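Local atomic coordinates of 401aa long hypothetical glucose-1-phosphate thymidylyltransferase (PDB entry 2GGO), a protein that catalyses nucleotidyl transfer to sugar 1-phosphates and probably also acetylates amino-sugar 1-phosphates, a bifunctional enzyme in the synthesis of UDP-N-acetylglucosamine and UDP-N-acetylgalactosamine. Residues 2-7 and 91-96; 221-226 and 278-283; 363-368 and 381-386. One frame throughout, in Å; residues are numbered along the deposited sequence.

Contact 1. Residues 2-7 and 91-96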
ATOM      1  N   LYS A   2       2.433 -24.606  -1.190  1.00 42.27           N
ATOM      2  CA  LYS A   2       3.153 -23.622  -0.382  1.00 41.16           C
ATOM      3  C   LYS A   2       3.002 -22.267  -1.041  1.00 39.47           C
ATOM      4  O   LYS A   2       2.928 -22.177  -2.271  1.00 38.49           O
ATOM      5  CB  LYS A   2       4.626 -23.972  -0.289  1.00 41.54           C
ATOM      6  CG  LYS A   2       5.027 -24.628   0.990  1.00 43.79           C
ATOM      7  CD  LYS A   2       6.499 -25.075   0.899  1.00 48.97           C
ATOM      8  CE  LYS A   2       7.296 -24.764   2.173  1.00 52.68           C
ATOM      9  NZ  LYS A   2       7.229 -25.851   3.215  1.00 54.80           N
ATOM     10  N   ALA A   3       2.933 -21.221  -0.211  1.00 38.04           N
ATOM     11  CA  ALA A   3       2.865 -19.848  -0.699  1.00 36.90           C
ATOM     12  C   ALA A   3       4.100 -19.099  -0.212  1.00 36.03           C
ATOM     13  O   ALA A   3       4.572 -19.327   0.898  1.00 35.41           O
ATOM     14  CB  ALA A   3       1.604 -19.181  -0.216  1.00 36.13           C
ATOM     15  N   PHE A   4       4.649 -18.238  -1.068  1.00 36.56           N
ATOM     16  CA  PHE A   4       5.743 -17.336  -0.696  1.00 36.18           C
ATOM     17  C   PHE A   4       5.299 -15.949  -1.010  1.00 35.22           C
ATOM     18  O   PHE A   4       4.921 -15.668  -2.148  1.00 35.21           O
ATOM     19  CB  PHE A   4       7.048 -17.656  -1.438  1.00 37.25           C
ATOM     20  CG  PHE A   4       7.652 -18.988  -1.036  1.00 39.20           C
ATOM     21  CD1 PHE A   4       8.693 -19.052  -0.101  1.00 41.57           C
ATOM     22  CD2 PHE A   4       7.151 -20.185  -1.564  1.00 40.32           C
ATOM     23  CE1 PHE A   4       9.242 -20.297   0.290  1.00 43.17           C
ATOM     24  CE2 PHE A   4       7.675 -21.439  -1.167  1.00 42.94           C
ATOM     25  CZ  PHE A   4       8.721 -21.499  -0.242  1.00 40.68           C
ATOM     26  N   ILE A   5       5.308 -15.093   0.011  1.00 34.74           N
ATOM     27  CA  ILE A   5       5.054 -13.644  -0.156  1.00 33.52           C
ATOM     28  C   ILE A   5       6.392 -12.921  -0.191  1.00 33.90           C
ATOM     29  O   ILE A   5       7.171 -13.037   0.741  1.00 34.13           O
ATOM     30  CB  ILE A   5       4.170 -13.079   0.958  1.00 33.20           C
ATOM     31  CG1 ILE A   5       2.838 -13.816   0.972  1.00 30.55           C
ATOM     32  CG2 ILE A   5       3.913 -11.543   0.736  1.00 31.68           C
ATOM     33  CD1 ILE A   5       2.102 -13.727   2.292  1.00 25.82           C
ATOM     34  N   LEU A   6       6.674 -12.235  -1.294  1.00 34.80           N
ATOM     35  CA  LEU A   6       7.926 -11.522  -1.448  1.00 34.80           C
ATOM     36  C   LEU A   6       7.707 -10.087  -0.930  1.00 35.72           C
ATOM     37  O   LEU A   6       7.031  -9.261  -1.571  1.00 34.94           O
ATOM     38  CB  LEU A   6       8.389 -11.563  -2.901  1.00 34.89           C
ATOM     39  CG  LEU A   6       8.421 -12.942  -3.595  1.00 34.72           C
ATOM     40  CD1 LEU A   6       8.931 -12.885  -5.033  1.00 34.78           C
ATOM     41  CD2 LEU A   6       9.213 -13.878  -2.803  1.00 32.44           C
ATOM     42  N   ALA A   7       8.251  -9.851   0.265  1.00 36.38           N
ATOM     43  CA  ALA A   7       8.095  -8.611   1.027  1.00 37.83           C
ATOM     44  C   ALA A   7       9.460  -8.048   1.439  1.00 39.02           C
ATOM     45  O   ALA A   7       9.632  -7.578   2.566  1.00 39.44           O
ATOM     46  CB  ALA A   7       7.252  -8.874   2.248  1.00 37.16           C
ATOM     47  N   ASP A  91       8.388 -29.443  -6.009  1.00 71.57           N
ATOM     48  CA  ASP A  91       7.073 -29.513  -6.667  1.00 68.46           C
ATOM     49  C   ASP A  91       6.620 -28.112  -7.076  1.00 65.28           C
ATOM     50  O   ASP A  91       7.094 -27.578  -8.087  1.00 65.25           O
ATOM     51  CB  ASP A  91       5.995 -30.197  -5.793  1.00 69.25           C
ATOM     52  CG  ASP A  91       6.588 -31.118  -4.722  1.00 71.80           C
ATOM     53  OD1 ASP A  91       7.141 -32.195  -5.097  1.00 73.25           O
ATOM     54  OD2 ASP A  91       6.502 -30.753  -3.508  1.00 72.98           O
ATOM     55  N   GLU A  92       5.733 -27.519  -6.270  1.00 60.90           N
ATOM     56  CA  GLU A  92       5.026 -26.289  -6.633  1.00 56.65           C
ATOM     57  C   GLU A  92       4.969 -25.240  -5.515  1.00 54.53           C
ATOM     58  O   GLU A  92       4.891 -25.571  -4.325  1.00 54.49           O
ATOM     59  CB  GLU A  92       3.590 -26.608  -7.036  1.00 56.11           C
ATOM     60  CG  GLU A  92       3.404 -27.742  -7.986  1.00 52.44           C
ATOM     61  CD  GLU A  92       1.964 -28.146  -8.087  1.00 47.77           C
ATOM     62  OE1 GLU A  92       1.210 -27.517  -8.846  1.00 43.27           O
ATOM     63  OE2 GLU A  92       1.577 -29.109  -7.403  1.00 49.10           O
ATOM     64  N   ALA A  93       4.962 -23.970  -5.905  1.00 51.33           N
ATOM     65  CA  ALA A  93       4.708 -22.904  -4.943  1.00 48.43           C
ATOM     66  C   ALA A  93       3.899 -21.818  -5.596  1.00 46.82           C
ATOM     67  O   ALA A  93       4.037 -21.585  -6.803  1.00 45.81           O
ATOM     68  CB  ALA A  93       5.990 -22.352  -4.396  1.00 48.45           C
ATOM     69  N   LEU A  94       3.010 -21.214  -4.797  1.00 44.71           N
ATOM     70  CA  LEU A  94       2.366 -19.944  -5.120  1.00 42.56           C
ATOM     71  C   LEU A  94       3.253 -18.799  -4.598  1.00 41.87           C
ATOM     72  O   LEU A  94       3.639 -18.781  -3.425  1.00 40.37           O
ATOM     73  CB  LEU A  94       0.963 -19.872  -4.528  1.00 42.06           C
ATOM     74  CG  LEU A  94       0.116 -18.700  -5.031  1.00 41.50           C
ATOM     75  CD1 LEU A  94      -0.514 -18.971  -6.351  1.00 40.64           C
ATOM     76  CD2 LEU A  94      -0.945 -18.405  -4.050  1.00 39.54           C
ATOM     77  N   ILE A  95       3.617 -17.892  -5.510  1.00 41.30           N
ATOM     78  CA  ILE A  95       4.483 -16.753  -5.239  1.00 40.62           C
ATOM     79  C   ILE A  95       3.619 -15.512  -5.418  1.00 40.55           C
ATOM     80  O   ILE A  95       2.942 -15.357  -6.445  1.00 40.57           O
ATOM     81  CB  ILE A  95       5.716 -16.743  -6.207  1.00 40.60           C
ATOM     82  CG1 ILE A  95       6.890 -17.564  -5.674  1.00 39.72           C
ATOM     83  CG2 ILE A  95       6.249 -15.349  -6.411  1.00 41.14           C
ATOM     84  CD1 ILE A  95       6.548 -18.875  -5.034  1.00 41.18           C
ATOM     85  N   ILE A  96       3.553 -14.663  -4.400  1.00 40.47           N
ATOM     86  CA  ILE A  96       2.944 -13.335  -4.592  1.00 40.71           C
ATOM     87  C   ILE A  96       3.836 -12.215  -4.083  1.00 40.70           C
ATOM     88  O   ILE A  96       4.653 -12.419  -3.176  1.00 40.05           O
ATOM     89  CB  ILE A  96       1.526 -13.176  -4.011  1.00 40.80           C
ATOM     90  CG1 ILE A  96       1.549 -13.224  -2.499  1.00 41.83           C
ATOM     91  CG2 ILE A  96       0.531 -14.198  -4.620  1.00 42.03           C
ATOM     92  CD1 ILE A  96       0.223 -12.861  -1.957  1.00 44.47           C
TER
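Phe-4 and Leu-94 meet in a parallel strand pair: Phe-4 N gives to Leu-94 O at 2.6 Å, Leu-94 N to Lys-2 O, Ile-96 N to Phe-4 O and Leu-6 N to Ile-96 O. All four backbone hydrogen bonds are near-straight, and the short axes of 2-6 and 92-96 run 27° apart. Weaker CA-H...O contacts share the same acceptors, as with Ala-3 CA and Leu-94 O at 3.0 Å.

The apolar contacts fall on two faces. On the face of Phe-4, Ala-93 and Ile-95, Phe-4 CG stands anti to its carbonyl carbon (chi1 -67°), which brings the ring beside Ala-93; Ala-93 CB lies at the ring edge, 3.8 Å from Phe-4 CD2. Ile-95 CD1 approaches the same CD2 obliquely at 3.8 Å, while Ile-95 CG2 meets Leu-6 CD1 at 3.9 Å. An alanine at Phe-4 would probably open a gap beside Ala-93 CB, leaving Ile-95 CD1 with less to pack on. On the other face, Ile-5 and Ile-96 lie side by side, CG1 to CG1 at 3.7 Å, and helix 33-43 covers them through Gln-37.

The charged residues form salt bridges outside the pair, Lys-2 with Asp-48 and Glu-92 with Lys-162. Leu-6 also lies near Thr-80 and Tyr-97, which probably bind the sugar phosphate. Strands 2-6 and 92-97 are central neighbours in the mixed sheet of the GT-A nucleotidyltransferase fold.

Contact 2. Residues 221-226 and 278-283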
ATOM      1  N   TRP A 221     -11.008   2.315  -2.319  1.00 27.63           N
ATOM      2  CA  TRP A 221     -11.648   1.068  -2.786  1.00 29.25           C
ATOM      3  C   TRP A 221     -12.240   0.205  -1.655  1.00 28.80           C
ATOM      4  O   TRP A 221     -13.415  -0.164  -1.658  1.00 30.28           O
ATOM      5  CB  TRP A 221     -10.681   0.246  -3.624  1.00 30.95           C
ATOM      6  CG  TRP A 221     -11.446  -0.835  -4.336  1.00 33.64           C
ATOM      7  CD1 TRP A 221     -12.079  -0.730  -5.546  1.00 35.59           C
ATOM      8  CD2 TRP A 221     -11.722  -2.159  -3.848  1.00 34.42           C
ATOM      9  NE1 TRP A 221     -12.710  -1.918  -5.848  1.00 35.27           N
ATOM     10  CE2 TRP A 221     -12.511  -2.806  -4.819  1.00 35.05           C
ATOM     11  CE3 TRP A 221     -11.358  -2.867  -2.696  1.00 33.87           C
ATOM     12  CZ2 TRP A 221     -12.931  -4.138  -4.672  1.00 34.47           C
ATOM     13  CZ3 TRP A 221     -11.778  -4.150  -2.542  1.00 34.72           C
ATOM     14  CH2 TRP A 221     -12.566  -4.787  -3.521  1.00 35.02           C
ATOM     15  N   ALA A 222     -11.422  -0.132  -0.683  1.00 28.01           N
ATOM     16  CA  ALA A 222     -11.871  -0.929   0.428  1.00 29.90           C
ATOM     17  C   ALA A 222     -13.068  -0.370   1.200  1.00 30.36           C
ATOM     18  O   ALA A 222     -13.915  -1.134   1.690  1.00 31.41           O
ATOM     19  CB  ALA A 222     -10.675  -1.199   1.393  1.00 29.79           C
ATOM     20  N   LEU A 223     -13.083   0.954   1.386  1.00 30.59           N
ATOM     21  CA  LEU A 223     -14.155   1.615   2.109  1.00 31.25           C
ATOM     22  C   LEU A 223     -15.423   1.411   1.308  1.00 32.70           C
ATOM     23  O   LEU A 223     -16.488   1.081   1.861  1.00 34.79           O
ATOM     24  CB  LEU A 223     -13.842   3.121   2.320  1.00 30.33           C
ATOM     25  CG  LEU A 223     -14.914   3.875   3.105  1.00 27.80           C
ATOM     26  CD1 LEU A 223     -15.369   3.099   4.339  1.00 26.34           C
ATOM     27  CD2 LEU A 223     -14.376   5.245   3.473  1.00 28.12           C
ATOM     28  N   ASP A 224     -15.297   1.549  -0.002  1.00 33.69           N
ATOM     29  CA  ASP A 224     -16.459   1.354  -0.851  1.00 34.99           C
ATOM     30  C   ASP A 224     -16.962  -0.092  -0.822  1.00 35.93           C
ATOM     31  O   ASP A 224     -18.167  -0.338  -0.681  1.00 36.09           O
ATOM     32  CB  ASP A 224     -16.129   1.763  -2.274  1.00 34.57           C
ATOM     33  CG  ASP A 224     -16.119   3.264  -2.456  1.00 33.96           C
ATOM     34  OD1 ASP A 224     -16.808   3.981  -1.702  1.00 30.57           O
ATOM     35  OD2 ASP A 224     -15.438   3.733  -3.385  1.00 28.43           O
ATOM     36  N   ASN A 225     -16.034  -1.034  -0.915  1.00 36.93           N
ATOM     37  CA  ASN A 225     -16.379  -2.393  -1.287  1.00 37.88           C
ATOM     38  C   ASN A 225     -16.378  -3.405  -0.178  1.00 38.89           C
ATOM     39  O   ASN A 225     -17.210  -4.314  -0.199  1.00 39.31           O
ATOM     40  CB  ASN A 225     -15.483  -2.851  -2.414  1.00 38.08           C
ATOM     41  CG  ASN A 225     -15.815  -2.178  -3.716  1.00 40.39           C
ATOM     42  OD1 ASN A 225     -15.256  -1.129  -4.072  1.00 41.40           O
ATOM     43  ND2 ASN A 225     -16.755  -2.766  -4.444  1.00 45.05           N
ATOM     44  N   LEU A 226     -15.480  -3.274   0.799  1.00 38.58           N
ATOM     45  CA  LEU A 226     -15.342  -4.355   1.753  1.00 39.12           C
ATOM     46  C   LEU A 226     -16.115  -4.214   3.046  1.00 40.20           C
ATOM     47  O   LEU A 226     -16.145  -5.164   3.820  1.00 41.18           O
ATOM     48  CB  LEU A 226     -13.871  -4.665   2.044  1.00 38.99           C
ATOM     49  CG  LEU A 226     -12.952  -4.869   0.839  1.00 38.22           C
ATOM     50  CD1 LEU A 226     -11.503  -4.933   1.325  1.00 35.00           C
ATOM     51  CD2 LEU A 226     -13.308  -6.115   0.004  1.00 35.36           C
ATOM     52  N   ARG A 278     -15.429  14.367   6.078  1.00 23.25           N
ATOM     53  CA  ARG A 278     -15.965  14.418   4.744  1.00 22.94           C
ATOM     54  C   ARG A 278     -15.651  13.116   4.043  1.00 23.40           C
ATOM     55  O   ARG A 278     -14.825  12.340   4.538  1.00 23.85           O
ATOM     56  CB  ARG A 278     -15.395  15.603   3.960  1.00 22.57           C
ATOM     57  CG  ARG A 278     -16.058  16.951   4.339  1.00 22.83           C
ATOM     58  CD  ARG A 278     -15.220  18.137   3.877  1.00 24.74           C
ATOM     59  NE  ARG A 278     -15.221  18.143   2.429  1.00 25.70           N
ATOM     60  CZ  ARG A 278     -14.342  18.803   1.670  1.00 30.24           C
ATOM     61  NH1 ARG A 278     -13.329  19.466   2.221  1.00 24.90           N
ATOM     62  NH2 ARG A 278     -14.446  18.758   0.355  1.00 27.18           N
ATOM     63  N   PRO A 279     -16.282  12.884   2.883  1.00 23.64           N
ATOM     64  CA  PRO A 279     -16.098  11.606   2.167  1.00 22.73           C
ATOM     65  C   PRO A 279     -14.646  11.133   2.061  1.00 22.81           C
ATOM     66  O   PRO A 279     -13.720  11.896   1.682  1.00 23.62           O
ATOM     67  CB  PRO A 279     -16.678  11.913   0.780  1.00 23.45           C
ATOM     68  CG  PRO A 279     -17.850  12.865   1.099  1.00 20.69           C
ATOM     69  CD  PRO A 279     -17.242  13.784   2.176  1.00 23.86           C
ATOM     70  N   TYR A 280     -14.474   9.861   2.353  1.00 23.75           N
ATOM     71  CA  TYR A 280     -13.211   9.116   2.251  1.00 24.32           C
ATOM     72  C   TYR A 280     -12.255   9.443   3.363  1.00 23.96           C
ATOM     73  O   TYR A 280     -11.064   9.314   3.207  1.00 23.97           O
ATOM     74  CB  TYR A 280     -12.596   9.174   0.848  1.00 26.67           C
ATOM     75  CG  TYR A 280     -13.522   8.498  -0.123  1.00 30.31           C
ATOM     76  CD1 TYR A 280     -13.732   7.105  -0.047  1.00 32.38           C
ATOM     77  CD2 TYR A 280     -14.251   9.244  -1.062  1.00 32.13           C
ATOM     78  CE1 TYR A 280     -14.622   6.451  -0.924  1.00 32.51           C
ATOM     79  CE2 TYR A 280     -15.147   8.612  -1.942  1.00 32.28           C
ATOM     80  CZ  TYR A 280     -15.329   7.212  -1.853  1.00 33.67           C
ATOM     81  OH  TYR A 280     -16.212   6.583  -2.709  1.00 34.07           O
ATOM     82  N   THR A 281     -12.822   9.795   4.516  1.00 24.00           N
ATOM     83  CA  THR A 281     -12.064   9.959   5.734  1.00 24.17           C
ATOM     84  C   THR A 281     -11.896   8.569   6.315  1.00 23.51           C
ATOM     85  O   THR A 281     -12.872   7.929   6.601  1.00 25.25           O
ATOM     86  CB  THR A 281     -12.790  10.858   6.715  1.00 24.87           C
ATOM     87  OG1 THR A 281     -12.720  12.216   6.223  1.00 26.14           O
ATOM     88  CG2 THR A 281     -12.110  10.792   8.101  1.00 21.11           C
ATOM     89  N   ILE A 282     -10.658   8.146   6.503  1.00 22.70           N
ATOM     90  CA  ILE A 282     -10.357   6.833   7.042  1.00 22.48           C
ATOM     91  C   ILE A 282      -9.507   6.991   8.272  1.00 21.53           C
ATOM     92  O   ILE A 282      -8.348   7.347   8.189  1.00 22.18           O
ATOM     93  CB  ILE A 282      -9.663   5.907   5.919  1.00 22.84           C
ATOM     94  CG1 ILE A 282     -10.726   5.531   4.846  1.00 23.05           C
ATOM     95  CG2 ILE A 282      -8.938   4.637   6.492  1.00 20.72           C
ATOM     96  CD1 ILE A 282     -10.219   5.899   3.437  1.00 18.81           C
ATOM     97  N   LEU A 283     -10.072   6.772   9.454  1.00 21.67           N
ATOM     98  CA  LEU A 283      -9.220   6.868  10.628  1.00 22.17           C
ATOM     99  C   LEU A 283      -8.952   5.465  11.066  1.00 22.76           C
ATOM    100  O   LEU A 283      -9.914   4.820  11.530  1.00 22.32           O
ATOM    101  CB  LEU A 283      -9.955   7.601  11.759  1.00 20.48           C
ATOM    102  CG  LEU A 283     -10.542   8.910  11.205  1.00 21.59           C
ATOM    103  CD1 LEU A 283     -11.648   9.503  12.136  1.00 17.78           C
ATOM    104  CD2 LEU A 283      -9.422   9.867  11.007  1.00 15.82           C
TER
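Tyr-280 and Ile-282 of the left-handed parallel beta-helix, the fold of hexapeptide-repeat transferases, meet Leu-223 and Asp-224 near the end of helix 212-225. The contact thus joins the nucleotidyltransferase part of the chain to a flank of the beta-helix, burying 198 Å² in all.

The second segment opens with a type II beta turn from Arg-278 to Thr-281. Arg-278 directs its guanidinium to Glu-294, while its carbonyl O accepts the hydroxyl of Thr-281, OG1 to O at 2.7 Å. That bond lies in the carbonyl plane, on a lone pair, and adds to the weak backbone bond from Thr-281 N to the same oxygen.

At Tyr-280 the backbone takes positive phi (75°) as the turn closes, and the phenol reaches the helix. Tyr-280 OH donates to the syn lone pair of Asp-224 OD1 at 2.9 Å, and Asp-224 OD2 is nearly as close to that OH, at 3.0 Å. The two side chains cross at about a right angle, ring and carboxylate planes 81° apart. Tyr-280 CD1 lies 4.0 Å from Leu-223 CD2, an oblique approach. Lys-220 makes a cation-pi contact with the ring, and Pro-262 packs against the same side chain.

Ile-282 follows, its side chain sliding past Leu-223 in the opposite direction. Leu-223 also touches Tyr-264 of the adjacent strand, and its CD2 lies 3.9 Å from Ile-282 CG1.

Contact 3. Residues 363-368 and 381-386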
ATOM      1  N   VAL A 363       5.759  12.075  13.831  1.00 17.27           N
ATOM      2  CA  VAL A 363       5.803  13.497  13.603  1.00 14.99           C
ATOM      3  C   VAL A 363       5.011  14.382  14.555  1.00 15.73           C
ATOM      4  O   VAL A 363       3.860  14.084  14.981  1.00 16.77           O
ATOM      5  CB  VAL A 363       5.539  13.808  12.065  1.00 15.33           C
ATOM      6  CG1 VAL A 363       5.208  15.311  11.817  1.00  8.74           C
ATOM      7  CG2 VAL A 363       6.658  13.448  11.287  1.00 13.94           C
ATOM      8  N   ARG A 364       5.576  15.555  14.880  1.00 18.02           N
ATOM      9  CA  ARG A 364       4.840  16.525  15.736  1.00 18.28           C
ATOM     10  C   ARG A 364       4.926  17.857  15.008  1.00 17.31           C
ATOM     11  O   ARG A 364       5.991  18.252  14.673  1.00 12.66           O
ATOM     12  CB  ARG A 364       5.423  16.608  17.180  1.00 19.92           C
ATOM     13  CG  ARG A 364       4.599  17.652  18.043  1.00 23.95           C
ATOM     14  CD  ARG A 364       4.837  17.673  19.612  1.00 27.65           C
ATOM     15  NE  ARG A 364       4.214  16.553  20.362  1.00 39.08           N
ATOM     16  CZ  ARG A 364       2.933  16.479  20.800  1.00 43.60           C
ATOM     17  NH1 ARG A 364       2.033  17.456  20.539  1.00 46.26           N
ATOM     18  NH2 ARG A 364       2.547  15.394  21.499  1.00 43.87           N
ATOM     19  N   THR A 365       3.816  18.512  14.659  1.00 13.79           N
ATOM     20  CA  THR A 365       4.056  19.814  13.992  1.00 10.17           C
ATOM     21  C   THR A 365       3.782  20.857  15.056  1.00 12.69           C
ATOM     22  O   THR A 365       2.947  20.640  15.906  1.00 10.16           O
ATOM     23  CB  THR A 365       3.125  20.052  12.871  1.00 11.50           C
ATOM     24  OG1 THR A 365       1.799  20.027  13.474  1.00  8.84           O
ATOM     25  CG2 THR A 365       3.112  18.897  11.980  1.00 12.45           C
ATOM     26  N   GLY A 366       4.516  21.970  15.098  1.00  9.96           N
ATOM     27  CA  GLY A 366       4.098  23.075  15.918  1.00  6.12           C
ATOM     28  C   GLY A 366       2.779  23.714  15.569  1.00  8.96           C
ATOM     29  O   GLY A 366       2.266  23.358  14.504  1.00  4.34           O
ATOM     30  N   ILE A 367       2.154  24.505  16.458  1.00  8.42           N
ATOM     31  CA  ILE A 367       0.993  25.381  15.979  1.00  8.66           C
ATOM     32  C   ILE A 367       1.200  26.137  14.692  1.00 11.49           C
ATOM     33  O   ILE A 367       2.312  26.650  14.426  1.00 11.73           O
ATOM     34  CB  ILE A 367       0.480  26.387  17.000  1.00 12.44           C
ATOM     35  CG1 ILE A 367       1.724  27.276  17.380  1.00  5.36           C
ATOM     36  CG2 ILE A 367       0.150  25.663  18.194  1.00  2.00           C
ATOM     37  CD1 ILE A 367       1.436  28.587  18.355  1.00  8.58           C
ATOM     38  N   ASN A 368       0.123  26.277  13.923  1.00  7.83           N
ATOM     39  CA  ASN A 368       0.080  27.203  12.784  1.00 11.25           C
ATOM     40  C   ASN A 368       1.090  26.885  11.756  1.00 12.25           C
ATOM     41  O   ASN A 368       1.613  27.775  11.102  1.00 12.11           O
ATOM     42  CB  ASN A 368       0.407  28.603  13.295  1.00  9.46           C
ATOM     43  CG  ASN A 368      -0.398  29.616  12.657  1.00 15.14           C
ATOM     44  OD1 ASN A 368      -1.315  29.319  11.874  1.00 14.39           O
ATOM     45  ND2 ASN A 368      -0.166  30.885  13.041  1.00  5.53           N
ATOM     46  N   ALA A 381      10.057  13.645  12.482  1.00 17.50           N
ATOM     47  CA  ALA A 381      10.436  15.062  12.145  1.00 17.51           C
ATOM     48  C   ALA A 381       9.777  16.048  13.143  1.00 16.07           C
ATOM     49  O   ALA A 381       8.775  15.778  13.749  1.00 16.24           O
ATOM     50  CB  ALA A 381      10.058  15.411  10.755  1.00 17.60           C
ATOM     51  N   ARG A 382      10.408  17.203  13.339  1.00 16.35           N
ATOM     52  CA  ARG A 382       9.830  18.236  14.181  1.00 16.48           C
ATOM     53  C   ARG A 382       9.832  19.518  13.376  1.00 15.68           C
ATOM     54  O   ARG A 382      10.873  19.967  12.837  1.00 16.51           O
ATOM     55  CB  ARG A 382      10.607  18.403  15.493  1.00 18.49           C
ATOM     56  CG  ARG A 382      10.471  17.249  16.486  1.00 25.31           C
ATOM     57  CD  ARG A 382       8.976  17.129  16.896  1.00 34.99           C
ATOM     58  NE  ARG A 382       8.631  16.169  17.976  1.00 42.40           N
ATOM     59  CZ  ARG A 382       8.392  14.853  17.795  1.00 46.73           C
ATOM     60  NH1 ARG A 382       8.501  14.293  16.578  1.00 43.58           N
ATOM     61  NH2 ARG A 382       8.062  14.084  18.845  1.00 47.50           N
ATOM     62  N   ILE A 383       8.650  20.076  13.260  1.00 15.85           N
ATOM     63  CA  ILE A 383       8.340  21.301  12.521  1.00 16.04           C
ATOM     64  C   ILE A 383       7.994  22.439  13.480  1.00 16.74           C
ATOM     65  O   ILE A 383       6.933  22.468  14.172  1.00 17.62           O
ATOM     66  CB  ILE A 383       7.184  21.120  11.516  1.00 14.97           C
ATOM     67  CG1 ILE A 383       7.259  19.778  10.705  1.00 11.10           C
ATOM     68  CG2 ILE A 383       7.102  22.371  10.568  1.00 15.52           C
ATOM     69  CD1 ILE A 383       8.600  19.612   9.818  1.00 16.32           C
ATOM     70  N   TYR A 384       8.875  23.407  13.414  1.00 16.47           N
ATOM     71  CA  TYR A 384       8.819  24.621  14.260  1.00 17.39           C
ATOM     72  C   TYR A 384       7.512  25.348  14.035  1.00 15.68           C
ATOM     73  O   TYR A 384       7.035  25.392  12.926  1.00 15.22           O
ATOM     74  CB  TYR A 384       9.997  25.528  13.944  1.00 16.05           C
ATOM     75  CG  TYR A 384      10.275  26.616  14.990  1.00 18.80           C
ATOM     76  CD1 TYR A 384      10.675  26.304  16.271  1.00 21.62           C
ATOM     77  CD2 TYR A 384      10.110  27.969  14.679  1.00 16.76           C
ATOM     78  CE1 TYR A 384      10.897  27.313  17.214  1.00 22.16           C
ATOM     79  CE2 TYR A 384      10.313  28.981  15.622  1.00 19.68           C
ATOM     80  CZ  TYR A 384      10.715  28.641  16.885  1.00 21.03           C
ATOM     81  OH  TYR A 384      10.937  29.611  17.879  1.00 24.53           O
ATOM     82  N   PRO A 385       6.895  25.851  15.120  1.00 14.65           N
ATOM     83  CA  PRO A 385       5.656  26.581  15.122  1.00 12.86           C
ATOM     84  C   PRO A 385       5.658  27.651  14.031  1.00 15.41           C
ATOM     85  O   PRO A 385       6.612  28.439  13.892  1.00 15.86           O
ATOM     86  CB  PRO A 385       5.724  27.265  16.461  1.00 10.77           C
ATOM     87  CG  PRO A 385       6.273  26.216  17.344  1.00 14.70           C
ATOM     88  CD  PRO A 385       7.433  25.750  16.498  1.00 10.93           C
ATOM     89  N   GLY A 386       4.548  27.768  13.311  1.00 15.05           N
ATOM     90  CA  GLY A 386       4.514  28.768  12.222  1.00 15.54           C
ATOM     91  C   GLY A 386       5.321  28.483  10.969  1.00 16.22           C
ATOM     92  O   GLY A 386       5.277  29.286  10.067  1.00 17.58           O
TER
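Gly-366 N donates to Ile-383 O at 2.6 Å, the shortest of three backbone hydrogen bonds between segments 363-368 and 381-386, whose end-to-end directions differ by only 4°. At the far end Gly-386 N gives to Ile-367 O at 2.7 Å. At the near end the bond from Arg-364 N to Ala-381 O is weak, at 3.4 Å.

Ala-381 O has a second donor, Arg-382 NH1 at 3.2 Å. This N-H is straight (162°) and the oxygen lies close to the guanidinium plane, but the donor sits above the carbonyl plane. The same NH1 also bonds His-362 O, which probably helps fix the rotation of the guanidinium. The Arg-382 chain bends at chi2 (-62°), turning CD back, and Arg-364 CB lies over one face of the guanidinium, toward its rim, 3.3 Å from Arg-382 NE.

Thr-365 turns its hydroxyl to the preceding coil: OG1 is hydrogen-bonded to Gly-324 N and to Thr-327 OG1. Apolar contacts are few; Val-363 CG2 meets Ala-381 CB at 4.0 Å, and Ile-367 CG1 comes within 4.1 Å of Pro-385 CB. Gly-366 packs against Pro-385, CA to CA 3.9 Å, with no room for a beta carbon.

Equivalent residues 18 positions apart stacking in parallel register, one coil above the next, are the hallmark of the left-handed parallel beta-helix built from hexapeptide repeats.

In the fold
The three contacts follow one another along the chain and sample both parts of the enzyme. Contact 1 lies in the nucleotidyltransferase sheet, the side chain of Leu-6 about 4 Å from that of Tyr-97 and about 5 Å from that of Thr-80, which probably bind the sugar phosphate. Contact 2 is one place where this part meets the beta-helix; its centre is about 30 Å from that of contact 1 and about 28 Å from that of contact 3. Contact 3 belongs to late coils, its centre about 44 Å from that of contact 1. The nearest atoms of contacts 2 and 3 are about 14 Å apart, and both lie away from the residues that probably bind substrate.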